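Local atomic coordinates of putative lipoprotein (Bacteroides fragilis, PDB entry 3QNK), a protein that is of unknown ligand specificity but, as a SusD-like outer-membrane lipoprotein, probably captures glycans at the cell surface for uptake by a partner transporter. Residues 219-224 and 318-323; 282-287 and 314-319. One frame throughout, in Å; residues are numbered along the deposited sequence.

Contact 1 of 2, residues 219-224 and 318-323; sequences TTPEKY and RFYANI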
loop_
_atom_site.group_PDB
_atom_site.type_symbol
_atom_site.label_atom_id
_atom_site.label_comp_id
_atom_site.label_asym_id
_atom_site.label_seq_id
_atom_site.Cartn_x
_atom_site.Cartn_y
_atom_site.Cartn_z
ATOM N N THR B 219 31.227 0.772 28.628
ATOM C CA THR B 219 32.089 1.734 29.316
ATOM C C THR B 219 32.891 2.610 28.353
ATOM O O THR B 219 33.478 3.605 28.786
ATOM C CB THR B 219 32.977 1.032 30.336
ATOM O OG1 THR B 219 33.584 -0.112 29.729
ATOM C CG2 THR B 219 32.192 0.638 31.592
ATOM N N THR B 220 32.880 2.274 27.054
ATOM C CA THR B 220 33.458 3.106 25.995
ATOM C C THR B 220 32.408 3.277 24.889
ATOM O O THR B 220 31.567 2.382 24.705
ATOM C CB THR B 220 34.788 2.571 25.441
ATOM O OG1 THR B 220 34.574 1.396 24.678
ATOM C CG2 THR B 220 35.835 2.359 26.487
ATOM N N PRO B 221 32.421 4.422 24.158
ATOM C CA PRO B 221 31.456 4.617 23.050
ATOM C C PRO B 221 31.439 3.466 22.031
ATOM O O PRO B 221 30.361 2.980 21.686
ATOM C CB PRO B 221 31.957 5.900 22.394
ATOM C CG PRO B 221 32.639 6.617 23.480
ATOM C CD PRO B 221 33.336 5.572 24.260
ATOM N N GLU B 222 32.647 3.006 21.594
ATOM C CA GLU B 222 32.810 1.900 20.657
ATOM C C GLU B 222 32.139 0.645 21.227
ATOM O O GLU B 222 31.367 0.002 20.522
ATOM C CB GLU B 222 34.295 1.665 20.361
ATOM N N LYS B 223 32.383 0.337 22.523
ATOM C CA LYS B 223 31.807 -0.824 23.228
ATOM C C LYS B 223 30.276 -0.778 23.230
ATOM O O LYS B 223 29.644 -1.773 22.916
ATOM C CB LYS B 223 32.318 -0.907 24.674
ATOM C CG LYS B 223 33.574 -1.735 24.845
ATOM C CD LYS B 223 34.102 -1.578 26.257
ATOM C CE LYS B 223 35.223 -2.528 26.543
ATOM N NZ LYS B 223 35.594 -2.494 27.984
ATOM N N TYR B 224 29.685 0.380 23.557
ATOM C CA TYR B 224 28.233 0.557 23.573
ATOM C C TYR B 224 27.649 0.388 22.170
ATOM O O TYR B 224 26.705 -0.389 22.008
ATOM C CB TYR B 224 27.851 1.917 24.158
ATOM C CG TYR B 224 26.356 2.096 24.339
ATOM C CD1 TYR B 224 25.721 1.692 25.512
ATOM C CD2 TYR B 224 25.583 2.708 23.357
ATOM C CE1 TYR B 224 24.353 1.881 25.692
ATOM C CE2 TYR B 224 24.213 2.876 23.518
ATOM C CZ TYR B 224 23.605 2.473 24.691
ATOM O OH TYR B 224 22.257 2.649 24.850
ATOM N N ARG B 318 27.296 7.123 25.916
ATOM C CA ARG B 318 26.111 7.091 25.034
ATOM C C ARG B 318 26.032 8.332 24.166
ATOM O O ARG B 318 25.411 8.285 23.103
ATOM C CB ARG B 318 24.809 6.894 25.816
ATOM C CG ARG B 318 24.694 5.523 26.479
ATOM C CD ARG B 318 23.481 5.386 27.374
ATOM N NE ARG B 318 23.508 6.317 28.499
ATOM C CZ ARG B 318 22.628 6.318 29.495
ATOM N NH1 ARG B 318 21.656 5.428 29.530
ATOM N NH2 ARG B 318 22.721 7.207 30.466
ATOM N N PHE B 319 26.691 9.430 24.580
ATOM C CA PHE B 319 26.711 10.648 23.788
ATOM C C PHE B 319 27.455 10.391 22.466
ATOM O O PHE B 319 26.882 10.609 21.403
ATOM C CB PHE B 319 27.329 11.815 24.558
ATOM C CG PHE B 319 27.559 13.028 23.693
ATOM C CD1 PHE B 319 26.507 13.891 23.379
ATOM C CD2 PHE B 319 28.816 13.293 23.152
ATOM C CE1 PHE B 319 26.716 15.003 22.574
ATOM C CE2 PHE B 319 29.019 14.406 22.331
ATOM C CZ PHE B 319 27.970 15.261 22.063
ATOM N N TYR B 320 28.707 9.897 22.546
ATOM C CA TYR B 320 29.580 9.606 21.394
ATOM C C TYR B 320 29.083 8.396 20.619
ATOM O O TYR B 320 29.396 8.258 19.442
ATOM C CB TYR B 320 31.051 9.406 21.848
ATOM C CG TYR B 320 31.571 10.589 22.640
ATOM C CD1 TYR B 320 31.886 11.794 22.011
ATOM C CD2 TYR B 320 31.610 10.558 24.034
ATOM C CE1 TYR B 320 32.303 12.904 22.743
ATOM C CE2 TYR B 320 32.028 11.664 24.777
ATOM C CZ TYR B 320 32.374 12.830 24.132
ATOM O OH TYR B 320 32.715 13.912 24.912
ATOM N N ALA B 321 28.262 7.567 21.263
ATOM C CA ALA B 321 27.661 6.381 20.673
ATOM C C ALA B 321 26.459 6.734 19.822
ATOM O O ALA B 321 26.166 6.011 18.873
ATOM C CB ALA B 321 27.239 5.414 21.767
ATOM N N ASN B 322 25.743 7.816 20.160
ATOM C CA ASN B 322 24.531 8.217 19.452
ATOM C C ASN B 322 24.670 9.412 18.498
ATOM O O ASN B 322 23.895 9.510 17.529
ATOM C CB ASN B 322 23.474 8.631 20.478
ATOM C CG ASN B 322 22.747 7.519 21.153
ATOM O OD1 ASN B 322 21.597 7.253 20.821
ATOM N ND2 ASN B 322 23.346 6.929 22.187
ATOM N N ILE B 323 25.547 10.386 18.841
ATOM C CA ILE B 323 25.602 11.644 18.118
ATOM C C ILE B 323 26.827 11.792 17.224
ATOM O O ILE B 323 27.960 11.647 17.688
ATOM C CB ILE B 323 25.511 12.824 19.154
ATOM C CG1 ILE B 323 24.308 12.691 20.143
ATOM C CG2 ILE B 323 25.520 14.191 18.497
ATOM C CD1 ILE B 323 22.877 12.442 19.534
#
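Y224 presents one face of its ring to R318, whose CG lies over it at 3.8 Å from the ring centroid, only 16° off the ring normal, in a CH-pi contact. The tyrosine CG stands anti to its own backbone N (chi1 -174°), and the ring continues from there alongside R318. The arginine uses its aliphatic part here: CG meets CE1 and CZ of the ring, and CD passes near the hydroxyl. Its guanidinium plane is turned steeply against the ring instead of stacking on it, and its NH1 forms a salt bridge with E446. Farther along the same helix, A321 CB packs obliquely against Y224 CD2 at 3.5 Å.

The other half of the interface is P221. Its CG touches Y320 CB at 3.6 Å, and the two side chains lie side by side, pointing the same way. Y320 begins toward the proline but its ring then leads away, so that CB makes the contact and the ring itself is met only obliquely, while OH is hydrogen-bonded to Y312 O. No hydrogen bond links the two segments, and the junction is held by apolar packing. Within the segments, T220, at the N-cap of helix 221-225, accepts from K223 N through OG1 at 3.3 Å, and N322 turns its ND2 back onto R318 O.

The buried contact thus sets the first turn of helix 221-225 against helix 317-322, plain helix-to-helix packing in the SusD-family fold, with Y224 also touching R421, R318 reaching helix 432-446, and backbone bonds from A321 and N322 to K363 and W362 beside strand 360-361.

Contact 2 of 2, residues 282-287 and 314-319; sequences DAFEMA and GREPRF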
loop_
_atom_site.group_PDB
_atom_site.type_symbol
_atom_site.label_atom_id
_atom_site.label_comp_id
_atom_site.label_asym_id
_atom_site.label_seq_id
_atom_site.Cartn_x
_atom_site.Cartn_y
_atom_site.Cartn_z
ATOM N N ASP B 282 21.700 18.417 25.030
ATOM C CA ASP B 282 21.743 18.997 26.380
ATOM C C ASP B 282 21.436 17.984 27.472
ATOM O O ASP B 282 21.894 18.169 28.602
ATOM C CB ASP B 282 20.745 20.163 26.486
ATOM C CG ASP B 282 21.198 21.480 25.838
ATOM O OD1 ASP B 282 22.412 21.602 25.499
ATOM O OD2 ASP B 282 20.354 22.401 25.708
ATOM N N ALA B 283 20.649 16.922 27.140
ATOM C CA ALA B 283 20.210 15.890 28.065
ATOM C C ALA B 283 21.299 14.811 28.345
ATOM O O ALA B 283 21.176 14.071 29.333
ATOM C CB ALA B 283 18.955 15.246 27.540
ATOM N N PHE B 284 22.363 14.726 27.513
ATOM C CA PHE B 284 23.474 13.803 27.759
ATOM C C PHE B 284 24.348 14.367 28.863
ATOM O O PHE B 284 24.821 15.494 28.779
ATOM C CB PHE B 284 24.310 13.551 26.503
ATOM C CG PHE B 284 23.660 12.651 25.494
ATOM C CD1 PHE B 284 23.788 11.265 25.589
ATOM C CD2 PHE B 284 22.948 13.179 24.430
ATOM C CE1 PHE B 284 23.191 10.426 24.646
ATOM C CE2 PHE B 284 22.360 12.345 23.477
ATOM C CZ PHE B 284 22.472 10.974 23.595
ATOM N N GLU B 285 24.496 13.604 29.927
ATOM C CA GLU B 285 25.272 13.990 31.094
ATOM C C GLU B 285 26.753 13.901 30.853
ATOM O O GLU B 285 27.199 13.200 29.939
ATOM C CB GLU B 285 24.930 13.059 32.260
ATOM C CG GLU B 285 23.549 13.255 32.854
ATOM C CD GLU B 285 23.218 12.169 33.851
ATOM O OE1 GLU B 285 23.902 12.107 34.896
ATOM O OE2 GLU B 285 22.325 11.336 33.560
HETATM N N MSE B 286 27.528 14.534 31.752
HETATM C CA MSE B 286 28.982 14.428 31.775
HETATM C C MSE B 286 29.331 13.003 32.220
HETATM O O MSE B 286 28.494 12.338 32.841
HETATM C CB MSE B 286 29.573 15.479 32.726
HETATM C CG MSE B 286 29.225 16.888 32.321
HETATM SE SE MSE B 286 29.808 17.314 30.519
HETATM C CE MSE B 286 31.687 17.441 30.767
ATOM N N ALA B 287 30.553 12.533 31.929
ATOM C CA ALA B 287 30.985 11.164 32.271
ATOM C C ALA B 287 30.846 10.839 33.747
ATOM O O ALA B 287 30.685 9.662 34.063
ATOM C CB ALA B 287 32.407 10.933 31.833
ATOM N N GLY B 314 34.094 15.559 27.306
ATOM C CA GLY B 314 33.815 14.948 28.607
ATOM C C GLY B 314 32.472 14.318 28.883
ATOM O O GLY B 314 32.142 14.069 30.053
ATOM N N ARG B 315 31.719 14.006 27.817
ATOM C CA ARG B 315 30.382 13.414 27.919
ATOM C C ARG B 315 30.426 11.934 28.253
ATOM O O ARG B 315 31.479 11.295 28.121
ATOM C CB ARG B 315 29.626 13.611 26.597
ATOM C CG ARG B 315 29.305 15.053 26.229
ATOM C CD ARG B 315 28.496 15.838 27.253
ATOM N NE ARG B 315 28.301 17.177 26.723
ATOM C CZ ARG B 315 27.131 17.662 26.334
ATOM N NH1 ARG B 315 26.015 16.977 26.550
ATOM N NH2 ARG B 315 27.059 18.866 25.775
ATOM N N GLU B 316 29.285 11.385 28.705
ATOM C CA GLU B 316 29.165 9.954 29.021
ATOM C C GLU B 316 29.179 9.109 27.692
ATOM O O GLU B 316 28.826 9.658 26.641
ATOM C CB GLU B 316 27.906 9.697 29.851
ATOM C CG GLU B 316 26.612 10.040 29.133
ATOM C CD GLU B 316 25.667 8.875 28.894
ATOM O OE1 GLU B 316 26.135 7.746 28.604
ATOM O OE2 GLU B 316 24.439 9.109 28.979
ATOM N N PRO B 317 29.603 7.808 27.693
ATOM C CA PRO B 317 29.747 7.060 26.422
ATOM C C PRO B 317 28.567 7.096 25.436
ATOM O O PRO B 317 28.821 7.116 24.230
ATOM C CB PRO B 317 30.001 5.627 26.898
ATOM C CG PRO B 317 30.734 5.789 28.175
ATOM C CD PRO B 317 30.104 6.994 28.831
ATOM N N ARG B 318 27.296 7.123 25.916
ATOM C CA ARG B 318 26.111 7.091 25.034
ATOM C C ARG B 318 26.032 8.332 24.166
ATOM O O ARG B 318 25.411 8.285 23.103
ATOM C CB ARG B 318 24.809 6.894 25.816
ATOM C CG ARG B 318 24.694 5.523 26.479
ATOM C CD ARG B 318 23.481 5.386 27.374
ATOM N NE ARG B 318 23.508 6.317 28.499
ATOM C CZ ARG B 318 22.628 6.318 29.495
ATOM N NH1 ARG B 318 21.656 5.428 29.530
ATOM N NH2 ARG B 318 22.721 7.207 30.466
ATOM N N PHE B 319 26.691 9.430 24.580
ATOM C CA PHE B 319 26.711 10.648 23.788
ATOM C C PHE B 319 27.455 10.391 22.466
ATOM O O PHE B 319 26.882 10.609 21.403
ATOM C CB PHE B 319 27.329 11.815 24.558
ATOM C CG PHE B 319 27.559 13.028 23.693
ATOM C CD1 PHE B 319 26.507 13.891 23.379
ATOM C CD2 PHE B 319 28.816 13.293 23.152
ATOM C CE1 PHE B 319 26.716 15.003 22.574
ATOM C CE2 PHE B 319 29.019 14.406 22.331
ATOM C CZ PHE B 319 27.970 15.261 22.063
#
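M286 and R315 form a single antiparallel bridge as a non-hydrogen-bonded pair, their CA atoms 4.2 Å apart. The bonds fall on either side of it: E316 N gives to E285 O at 3.0 Å, and A287 N to G314 O at 2.9 Å. G314, just before the bridge, has positive phi (66°), and the selenomethionine M286 bends at chi2, which sets SE beside R315 CD, and again at chi3, which turns CE toward G314 O. R315 NH1 is hydrogen-bonded to I281 O and makes a weak bond to F284 O.

Beyond the bridge the second segment turns into helix 317-322, with E316 as its N-cap. E316 CG sits between its own backbone N and carbonyl carbon (chi1 63°), and OE1 accepts from R318 N at 3.0 Å, a capping bond arriving from above the carboxylate plane. R318 grips the same carboxylate side-on through NE and NH2, so both oxygens receive more than one donor; NH2 has a further salt bridge to E442.

F284 packs alongside this helix start. Its ring takes the edge of F319 on its face in a T-shaped pair, centroids 5.5 Å apart and planes at 76°. F319 CA lies over the F284 face as well, while R315 CG covers one face of F319 and I445 of helix 432-446 touches F284.

In the fold
Contacts 1 and 2 have centres about 9 Å apart and lie on the same side of the chain's centre. Both use helix 317-322, with R318 and F319 in the segments of both, R318 touching in each: contact 2 brings in 282-287, which runs off helix 278-283, at the start of this helix, whereas contact 1 sets helix 221-225 against its body. In chain order 219-224 comes first, then 282-287, and both return to 314-323. The two touch directly, since Y320 OH probably hydrogen-bonds R315 N and P221 CB packs on P317 O. One short helix therefore gathers two earlier parts of the chain in this SusD-family protein, with R318 linking it to helix 432-446.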